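Local coordinates for putative histidinol-phosphate aminotransferase (Burkholderia pseudomallei, PDB 3P1T), which probably transfers the amino group of L-histidinol phosphate to 2-oxoglutarate, using pyridoxal 5'-phosphate as cofactor, at the interface of chains A and B. Coordinates in Å, arbitrary orientation; residue numbers count along the deposited sequence, not the author numbering. Chains: chain A/B, Putative histidinol-phosphate aminotransferase.

Three patches sample the two-fold interface of this aminotransferase, a class I/II enzyme of a family that works as a dimer. Their C-alpha centres place contact 1 about 21 Å from contact 3 and 29 Å from contact 2, while contacts 2 and 3 lie about 12 Å apart. Chain A runs from contact 2 (helix 32-41 with the 3-10 turn 42-44) into the loop of contact 3. The 223-227 segment joins contacts 1 and 3: residue 225 serves the first and A:Cys227 the second. Since contact 3 brings chain A to the cofactor-binding loop of chain B, dimerisation probably contributes to both active sites; symmetry repeats each patch.

Contact 1: the interface of chains A and B. Residues chain A 78-79, 82-83, 106, 225; chain B 83, 223-225.
In the dimer core of this class I/II aminotransferase, the loop after helix 214-221 inserts B:Trp225 against helix 76-87 of chain A, and the two symmetry-related indoles meet. The six-membered rings of A:Trp225 and B:Trp225 stack with planes 22° apart and centroids 4.5 Å apart, arriving from opposite directions and overlapping toward their rims. On the opposite face of B:Trp225 lies A:Glu79, whose CB is 3.6 Å from the six-membered ring centroid in a CH-pi contact. With CG anti to the backbone N (chi1 175°), the extended A:Glu79 chain runs on past B:Trp225 CH2, its carboxylate tilted 19° from the ring. That carboxylate is fixed from its own helix: A:Arg83 NE donates to A:Glu79 OE2 at 2.9 Å, on its anti side.

The pyrrole edge is held by a hydrogen bond. B:Trp225 NE1 donates to A:Asp82 OD2 at 2.8 Å, nearly in the indole plane but from above the carboxylate plane. A:Asp82 OD2 also accepts A:Arg106 NH1 with its syn lone pair at 2.8 Å, a salt bridge within chain A. This guanidinium also reaches across, A:Arg106 NH1 donating to the backbone O of B:Lys223 at 3.1 Å. Water 1 lies 3.1 Å from A:Asp82 OD2 and 2.6 Å from B:Arg83 NH1, bridging the carboxylate and the guanidinium, presumably of opposite charge. A:Arg83 NH2 and B:Arg83 NH2 touch the rim of the partner indole, their guanidinium planes almost perpendicular to it.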
ATOM      1  N   ASP A  78      -8.457   2.445  -5.769  1.00 31.24           N
ATOM      2  CA  ASP A  78      -7.696   3.713  -5.885  1.00 29.94           C
ATOM      3  C   ASP A  78      -6.387   3.490  -6.640  1.00 32.14           C
ATOM      4  O   ASP A  78      -6.140   4.226  -7.595  1.00 30.01           O
ATOM      5  CB  ASP A  78      -7.405   4.379  -4.521  1.00 31.50           C
ATOM      6  CG  ASP A  78      -8.575   5.040  -3.807  1.00 38.91           C
ATOM      7  OD1 ASP A  78      -9.746   4.719  -4.143  1.00 44.32           O
ATOM      8  OD2 ASP A  78      -8.328   5.808  -2.853  1.00 32.40           O
ATOM      9  N   GLU A  79      -5.563   2.473  -6.251  1.00 30.33           N
ATOM     10  CA  GLU A  79      -4.315   2.196  -6.981  1.00 31.22           C
ATOM     11  C   GLU A  79      -4.612   1.812  -8.423  1.00 36.64           C
ATOM     12  O   GLU A  79      -3.928   2.267  -9.333  1.00 34.83           O
ATOM     13  CB  GLU A  79      -3.471   1.094  -6.323  1.00 32.56           C
ATOM     14  CG  GLU A  79      -2.254   0.744  -7.176  1.00 35.66           C
ATOM     15  CD  GLU A  79      -1.177  -0.152  -6.609  1.00 42.14           C
ATOM     16  OE1 GLU A  79      -1.397  -0.781  -5.550  1.00 32.44           O
ATOM     17  OE2 GLU A  79      -0.097  -0.217  -7.235  1.00 30.78           O
ATOM     18  N   ASP A  82      -5.512   4.899 -10.529  1.00 32.25           N
ATOM     19  CA  ASP A  82      -4.320   5.746 -10.688  1.00 31.65           C
ATOM     20  C   ASP A  82      -3.334   5.177 -11.689  1.00 36.89           C
ATOM     21  O   ASP A  82      -2.897   5.910 -12.575  1.00 36.99           O
ATOM     22  CB  ASP A  82      -3.585   5.968  -9.354  1.00 32.37           C
ATOM     23  CG  ASP A  82      -4.203   6.992  -8.418  1.00 37.93           C
ATOM     24  OD1 ASP A  82      -5.299   7.495  -8.725  1.00 39.23           O
ATOM     25  OD2 ASP A  82      -3.557   7.338  -7.411  1.00 43.91           O
ATOM     26  N   ARG A  83      -2.984   3.887 -11.571  1.00 33.07           N
ATOM     27  CA  ARG A  83      -1.987   3.298 -12.459  1.00 32.26           C
ATOM     28  C   ARG A  83      -2.537   3.184 -13.897  1.00 37.44           C
ATOM     29  O   ARG A  83      -1.772   3.403 -14.829  1.00 37.53           O
ATOM     30  CB  ARG A  83      -1.499   1.946 -11.928  1.00 31.49           C
ATOM     31  CG  ARG A  83      -0.871   2.113 -10.549  1.00 36.44           C
ATOM     32  CD  ARG A  83       0.491   1.483 -10.399  1.00 39.86           C
ATOM     33  NE  ARG A  83       1.040   1.720  -9.064  1.00 33.48           N
ATOM     34  CZ  ARG A  83       1.797   2.765  -8.744  1.00 41.46           C
ATOM     35  NH1 ARG A  83       2.106   3.678  -9.656  1.00 24.75           N
ATOM     36  NH2 ARG A  83       2.260   2.902  -7.516  1.00 28.60           N
ATOM     37  N   ARG A 106     -10.309  10.373  -7.352  1.00 33.24           N
ATOM     38  CA  ARG A 106      -9.021  10.153  -8.041  1.00 32.30           C
ATOM     39  C   ARG A 106      -8.845  11.120  -9.225  1.00 37.14           C
ATOM     40  O   ARG A 106      -7.712  11.524  -9.522  1.00 36.79           O
ATOM     41  CB  ARG A 106      -8.922   8.693  -8.516  1.00 29.67           C
ATOM     42  CG  ARG A 106      -8.856   7.692  -7.363  1.00 30.28           C
ATOM     43  CD  ARG A 106      -7.472   7.705  -6.738  1.00 37.78           C
ATOM     44  NE  ARG A 106      -7.398   8.487  -5.510  1.00 37.50           N
ATOM     45  CZ  ARG A 106      -6.272   8.941  -4.969  1.00 47.98           C
ATOM     46  NH1 ARG A 106      -5.113   8.775  -5.592  1.00 30.94           N
ATOM     47  NH2 ARG A 106      -6.306   9.618  -3.832  1.00 44.40           N
ATOM     48  N   TRP A 225       5.232   0.186  -6.362  1.00 32.97           N
ATOM     49  CA  TRP A 225       6.215   0.369  -5.321  1.00 32.66           C
ATOM     50  C   TRP A 225       6.796  -0.949  -4.908  1.00 40.41           C
ATOM     51  O   TRP A 225       6.128  -1.979  -5.013  1.00 41.94           O
ATOM     52  CB  TRP A 225       5.584   1.069  -4.122  1.00 30.54           C
ATOM     53  CG  TRP A 225       4.991   2.417  -4.423  1.00 30.68           C
ATOM     54  CD1 TRP A 225       5.492   3.360  -5.270  1.00 33.54           C
ATOM     55  CD2 TRP A 225       3.874   3.031  -3.752  1.00 30.00           C
ATOM     56  NE1 TRP A 225       4.708   4.487  -5.238  1.00 32.73           N
ATOM     57  CE2 TRP A 225       3.718   4.320  -4.299  1.00 33.09           C
ATOM     58  CE3 TRP A 225       2.944   2.587  -2.780  1.00 31.31           C
ATOM     59  CZ2 TRP A 225       2.690   5.181  -3.900  1.00 31.43           C
ATOM     60  CZ3 TRP A 225       1.939   3.448  -2.364  1.00 31.70           C
ATOM     61  CH2 TRP A 225       1.808   4.720  -2.931  1.00 32.18           C
TER
ATOM     62  N   ARG B  83       5.478  11.004  -4.061  1.00 29.49           N
ATOM     63  CA  ARG B  83       4.554  12.046  -3.629  1.00 30.03           C
ATOM     64  C   ARG B  83       5.309  13.407  -3.501  1.00 36.24           C
ATOM     65  O   ARG B  83       4.721  14.437  -3.883  1.00 36.53           O
ATOM     66  CB  ARG B  83       3.806  11.647  -2.341  1.00 26.50           C
ATOM     67  CG  ARG B  83       2.994  10.369  -2.562  1.00 28.01           C
ATOM     68  CD  ARG B  83       1.555  10.406  -2.132  1.00 29.73           C
ATOM     69  NE  ARG B  83       0.878   9.118  -2.377  1.00 33.46           N
ATOM     70  CZ  ARG B  83       0.160   8.833  -3.468  1.00 50.89           C
ATOM     71  NH1 ARG B  83       0.007   9.742  -4.424  1.00 38.66           N
ATOM     72  NH2 ARG B  83      -0.421   7.641  -3.600  1.00 38.45           N
ATOM     73  N   LYS B 223      -3.593  13.132  -1.954  1.00 32.50           N
ATOM     74  CA  LYS B 223      -3.265  12.293  -3.110  1.00 31.60           C
ATOM     75  C   LYS B 223      -3.047  10.815  -2.693  1.00 36.29           C
ATOM     76  O   LYS B 223      -3.063   9.922  -3.564  1.00 37.37           O
ATOM     77  CB  LYS B 223      -2.033  12.866  -3.828  1.00 31.49           C
ATOM     78  CG  LYS B 223      -2.286  14.304  -4.292  1.00 29.43           C
ATOM     79  CD  LYS B 223      -1.195  14.922  -5.134  1.00 30.22           C
ATOM     80  CE  LYS B 223      -1.721  16.208  -5.731  1.00 36.29           C
ATOM     81  NZ  LYS B 223      -0.665  16.994  -6.408  1.00 35.91           N
ATOM     82  N   GLN B 224      -2.958  10.551  -1.367  1.00 30.56           N
ATOM     83  CA  GLN B 224      -2.819   9.196  -0.839  1.00 29.73           C
ATOM     84  C   GLN B 224      -4.097   8.395  -1.100  1.00 36.86           C
ATOM     85  O   GLN B 224      -5.209   8.955  -1.171  1.00 37.16           O
ATOM     86  CB  GLN B 224      -2.472   9.178   0.656  1.00 29.26           C
ATOM     87  CG  GLN B 224      -1.081   9.688   0.911  1.00 31.12           C
ATOM     88  CD  GLN B 224      -0.536   9.262   2.239  1.00 38.29           C
ATOM     89  OE1 GLN B 224      -1.032   9.649   3.301  1.00 37.31           O
ATOM     90  NE2 GLN B 224       0.538   8.494   2.205  1.00 18.40           N
ATOM     91  N   TRP B 225      -3.912   7.081  -1.287  1.00 33.47           N
ATOM     92  CA  TRP B 225      -5.008   6.153  -1.537  1.00 33.65           C
ATOM     93  C   TRP B 225      -5.801   5.940  -0.277  1.00 42.03           C
ATOM     94  O   TRP B 225      -5.254   6.044   0.826  1.00 41.35           O
ATOM     95  CB  TRP B 225      -4.477   4.800  -2.065  1.00 30.95           C
ATOM     96  CG  TRP B 225      -3.658   4.912  -3.321  1.00 30.71           C
ATOM     97  CD1 TRP B 225      -3.875   5.757  -4.373  1.00 33.32           C
ATOM     98  CD2 TRP B 225      -2.575   4.063  -3.707  1.00 30.03           C
ATOM     99  NE1 TRP B 225      -2.947   5.536  -5.357  1.00 31.60           N
ATOM    100  CE2 TRP B 225      -2.145   4.488  -4.984  1.00 33.17           C
ATOM    101  CE3 TRP B 225      -1.919   2.976  -3.096  1.00 30.64           C
ATOM    102  CZ2 TRP B 225      -1.075   3.875  -5.654  1.00 31.55           C
ATOM    103  CZ3 TRP B 225      -0.889   2.352  -3.777  1.00 31.12           C
ATOM    104  CH2 TRP B 225      -0.454   2.824  -5.022  1.00 31.48           C
TER
HETATM  105  O   HOH W   1      -0.708   8.264  -6.457  1.00 35.47           O

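Contact 2: the interface of chains A and B. Residues chain A 39, 42-44; chain B 30, 35.
B:Gln35, near the start of helix 32-41, packs its side-chain amide against A:Ala43 in the 3-10 turn 42-44, part of the N-terminal region through which the subunits of this aminotransferase meet. A:Ala43 CA stands over the face of the amide, with B:Gln35 CD 3.9 Å away and OE1 and NE2 at similar range. A:Ala43 CB is 3.6 Å from B:Gln35 OE1. B:Val30 adds a second surface by straddling consecutive carbonyls. B:Val30 CG1, turned away from the backbone N at chi1 -179°, is 3.5 Å from A:Ala42 O, and B:Val30 CG2 is 3.4 Å from A:Ala43 O.

Water-mediated bridges also cross the patch. Water 3 lies 2.5 Å from A:Ala39 O, near the C-terminal end of its helix, and 2.6 Å from B:Gln35 OE1. Water 2 connects A:Ala43 O to the backbone N of B:Val30, whose N-H points nearly straight at it (174° at H).

Within chain B, a hydrogen bond fixes the rotation of the amide: B:Gln35 NE2 donates to B:Val30 O at 2.9 Å, with the acceptor in the amide plane and the donor 40° above the carbonyl plane.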
ATOM      1  N   ALA A  39      -1.342 -15.027  12.184  1.00 43.43           N
ATOM      2  CA  ALA A  39      -0.579 -15.242  13.428  1.00 43.96           C
ATOM      3  C   ALA A  39       0.799 -15.860  13.166  1.00 49.41           C
ATOM      4  O   ALA A  39       1.764 -15.559  13.878  1.00 51.41           O
ATOM      5  CB  ALA A  39      -1.361 -16.143  14.366  1.00 45.41           C
ATOM      6  N   ALA A  42       3.094 -13.247  11.449  1.00 36.05           N
ATOM      7  CA  ALA A  42       3.466 -12.232  12.430  1.00 35.55           C
ATOM      8  C   ALA A  42       4.866 -12.454  12.978  1.00 38.45           C
ATOM      9  O   ALA A  42       5.548 -11.489  13.299  1.00 39.13           O
ATOM     10  CB  ALA A  42       2.467 -12.212  13.567  1.00 36.87           C
ATOM     11  N   ALA A  43       5.323 -13.697  13.024  1.00 35.13           N
ATOM     12  CA  ALA A  43       6.664 -14.031  13.529  1.00 34.80           C
ATOM     13  C   ALA A  43       7.817 -13.732  12.477  1.00 38.68           C
ATOM     14  O   ALA A  43       9.002 -13.813  12.810  1.00 35.85           O
ATOM     15  CB  ALA A  43       6.684 -15.486  13.914  1.00 35.82           C
ATOM     16  N   ARG A  44       7.454 -13.352  11.241  1.00 36.95           N
ATOM     17  CA  ARG A  44       8.411 -13.085  10.160  1.00 37.38           C
ATOM     18  C   ARG A  44       8.287 -11.662   9.568  1.00 39.51           C
ATOM     19  O   ARG A  44       8.833 -11.412   8.480  1.00 39.24           O
ATOM     20  CB  ARG A  44       8.211 -14.099   8.994  1.00 40.38           C
ATOM     21  CG  ARG A  44       7.599 -15.481   9.300  1.00 50.67           C
ATOM     22  CD  ARG A  44       7.132 -16.175   8.028  1.00 52.02           C
TER
ATOM     23  N   VAL B  30      10.510 -11.400  16.466  1.00 36.22           N
ATOM     24  CA  VAL B  30       9.447 -10.406  16.593  1.00 36.15           C
ATOM     25  C   VAL B  30       8.918 -10.470  18.037  1.00 43.03           C
ATOM     26  O   VAL B  30       8.589 -11.558  18.516  1.00 44.37           O
ATOM     27  CB  VAL B  30       8.342 -10.633  15.524  1.00 38.39           C
ATOM     28  CG1 VAL B  30       7.237  -9.588  15.640  1.00 37.77           C
ATOM     29  CG2 VAL B  30       8.941 -10.630  14.124  1.00 37.12           C
ATOM     30  N   GLN B  35       3.332  -9.474  18.046  1.00 38.06           N
ATOM     31  CA  GLN B  35       2.640 -10.639  17.474  1.00 37.92           C
ATOM     32  C   GLN B  35       1.201 -10.725  17.996  1.00 40.72           C
ATOM     33  O   GLN B  35       0.291 -10.950  17.199  1.00 41.80           O
ATOM     34  CB  GLN B  35       3.385 -11.946  17.756  1.00 39.37           C
ATOM     35  CG  GLN B  35       4.778 -12.016  17.110  1.00 45.88           C
ATOM     36  CD  GLN B  35       5.391 -13.400  17.140  1.00 55.37           C
ATOM     37  OE1 GLN B  35       4.774 -14.399  16.761  1.00 53.71           O
ATOM     38  NE2 GLN B  35       6.660 -13.483  17.483  1.00 40.02           N
TER
HETATM   39  O   HOH W   2      10.031 -13.681  15.052  1.00 45.26           O
HETATM   40  O   HOH W   3       2.529 -15.617  16.243  1.00 48.55           O

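Contact 3: the interface of chains A and B. Residues chain A 47-49, 227; chain B 197, 203-204, 206.
A:Tyr48 meets B:Ala203 in the cofactor-site region, where chain B supplies the family's S-K-x-x-G-L-A-G-x-R signature: B:Ser197 directly precedes the Schiff-base lysine, and B:Arg206 is the conserved arginine that typically binds the cofactor phosphate. From CB, the A:Tyr48 side chain leaves with CG anti to the carbonyl carbon (chi1 -67°), which sends the ring across the interface. CD1 and CE1 form the rim nearest the backbone of chain B, A:Tyr48 CE1 being 3.3 Å from B:Ala203 O; that oxygen lies obliquely above and outside the CD1-CE1 rim, on the same face as B:Ala203 CB. The methyl itself, B:Ala203 CB, stands over the A:Tyr48 ring centre, 4.0 Å from the centroid, a CH-pi contact that spreads to CE2 and CZ. At the tip, A:Tyr48 OH is 3.8 Å from B:Arg206 NH1 and 4.0 Å from B:Ser197 CB, near-neighbour distances rather than hydrogen bonds. In relatives a tyrosine from the partner subunit binds the cofactor phosphate, and A:Tyr48 is probably its counterpart.

Beside the tyrosine, A:Pro49 CD packs 3.9 Å from B:Gly204 CA. A:Cys227 SG, anti to its N at chi1 -174°, rests 3.7 Å from B:Arg206 CB, at the root of the arginine.

In the fold, the chain A loop between 3-10 helix 42-44 and helix 52-64 thus lies against the chain B loop that joins strands 190-195 and 208-211.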
ATOM      1  N   ARG A  47      11.380  -9.516   8.045  1.00 36.49           N
ATOM      2  CA  ARG A  47      12.028  -9.901   6.789  1.00 35.69           C
ATOM      3  C   ARG A  47      11.198  -9.543   5.603  1.00 42.06           C
ATOM      4  O   ARG A  47       9.971  -9.673   5.661  1.00 41.94           O
ATOM      5  CB  ARG A  47      12.275 -11.436   6.743  1.00 32.49           C
ATOM      6  CG  ARG A  47      13.094 -12.032   7.871  1.00 35.35           C
ATOM      7  CD  ARG A  47      14.591 -11.746   7.797  1.00 33.88           C
ATOM      8  NE  ARG A  47      15.307 -12.358   8.924  1.00 45.47           N
ATOM      9  CZ  ARG A  47      16.611 -12.238   9.151  1.00 56.11           C
ATOM     10  NH1 ARG A  47      17.373 -11.531   8.328  1.00 35.21           N
ATOM     11  NH2 ARG A  47      17.163 -12.826  10.203  1.00 48.11           N
ATOM     12  N   TYR A  48      11.862  -9.197   4.476  1.00 40.09           N
ATOM     13  CA  TYR A  48      11.165  -8.918   3.216  1.00 39.04           C
ATOM     14  C   TYR A  48      10.488 -10.225   2.703  1.00 43.39           C
ATOM     15  O   TYR A  48      11.101 -11.299   2.780  1.00 42.93           O
ATOM     16  CB  TYR A  48      12.113  -8.322   2.177  1.00 39.49           C
ATOM     17  CG  TYR A  48      12.624  -6.936   2.547  1.00 40.23           C
ATOM     18  CD1 TYR A  48      11.813  -5.812   2.414  1.00 39.95           C
ATOM     19  CD2 TYR A  48      13.939  -6.744   2.981  1.00 41.39           C
ATOM     20  CE1 TYR A  48      12.279  -4.537   2.745  1.00 39.36           C
ATOM     21  CE2 TYR A  48      14.418  -5.467   3.305  1.00 41.29           C
ATOM     22  CZ  TYR A  48      13.581  -4.371   3.189  1.00 50.02           C
ATOM     23  OH  TYR A  48      14.029  -3.110   3.504  1.00 61.32           O
ATOM     24  N   PRO A  49       9.208 -10.175   2.252  1.00 39.60           N
ATOM     25  CA  PRO A  49       8.518 -11.424   1.845  1.00 40.73           C
ATOM     26  C   PRO A  49       8.913 -11.869   0.429  1.00 47.34           C
ATOM     27  O   PRO A  49       8.057 -11.984  -0.459  1.00 45.46           O
ATOM     28  CB  PRO A  49       7.042 -11.032   1.932  1.00 40.86           C
ATOM     29  CG  PRO A  49       7.033  -9.574   1.645  1.00 42.56           C
ATOM     30  CD  PRO A  49       8.327  -8.999   2.119  1.00 38.16           C
ATOM     31  N   CYS A 227       7.635  -3.907  -2.580  1.00 39.79           N
ATOM     32  CA  CYS A 227       6.963  -4.535  -1.445  1.00 40.55           C
ATOM     33  C   CYS A 227       5.646  -3.771  -1.145  1.00 43.49           C
ATOM     34  O   CYS A 227       5.331  -3.420   0.008  1.00 43.38           O
ATOM     35  CB  CYS A 227       7.907  -4.580  -0.237  1.00 42.19           C
ATOM     36  SG  CYS A 227       7.273  -5.478   1.216  1.00 46.56           S
TER
ATOM     37  N   SER B 197      11.626  -0.298   8.741  1.00 35.64           N
ATOM     38  CA  SER B 197      12.141  -1.561   8.220  1.00 35.63           C
ATOM     39  C   SER B 197      13.390  -2.089   8.953  1.00 42.76           C
ATOM     40  O   SER B 197      13.623  -3.300   8.940  1.00 42.51           O
ATOM     41  CB  SER B 197      12.490  -1.420   6.742  1.00 36.44           C
ATOM     42  OG  SER B 197      11.342  -1.278   5.926  1.00 43.87           O
ATOM     43  N   ALA B 203      10.453  -4.679   8.265  1.00 35.67           N
ATOM     44  CA  ALA B 203      10.895  -4.705   6.865  1.00 35.93           C
ATOM     45  C   ALA B 203       9.865  -5.327   5.915  1.00 41.67           C
ATOM     46  O   ALA B 203       9.701  -4.830   4.803  1.00 43.63           O
ATOM     47  CB  ALA B 203      12.195  -5.461   6.743  1.00 36.47           C
ATOM     48  N   GLY B 204       9.168  -6.365   6.360  1.00 36.09           N
ATOM     49  CA  GLY B 204       8.172  -7.046   5.548  1.00 35.43           C
ATOM     50  C   GLY B 204       6.889  -6.274   5.362  1.00 39.42           C
ATOM     51  O   GLY B 204       6.041  -6.697   4.577  1.00 39.84           O
ATOM     52  N   ARG B 206       7.054  -2.741   4.908  1.00 39.09           N
ATOM     53  CA  ARG B 206       7.526  -1.626   4.078  1.00 39.58           C
ATOM     54  C   ARG B 206       6.713  -0.347   4.425  1.00 42.04           C
ATOM     55  O   ARG B 206       5.860   0.101   3.652  1.00 42.27           O
ATOM     56  CB  ARG B 206       7.449  -1.995   2.565  1.00 40.13           C
ATOM     57  CG  ARG B 206       8.142  -1.030   1.602  1.00 40.48           C
ATOM     58  CD  ARG B 206       9.648  -0.951   1.768  1.00 50.43           C
ATOM     59  NE  ARG B 206      10.251  -0.282   0.615  1.00 56.03           N
ATOM     60  CZ  ARG B 206      11.541  -0.008   0.490  1.00 67.51           C
ATOM     61  NH1 ARG B 206      12.390  -0.318   1.462  1.00 42.22           N
ATOM     62  NH2 ARG B 206      11.996   0.573  -0.613  1.00 66.74           N
TER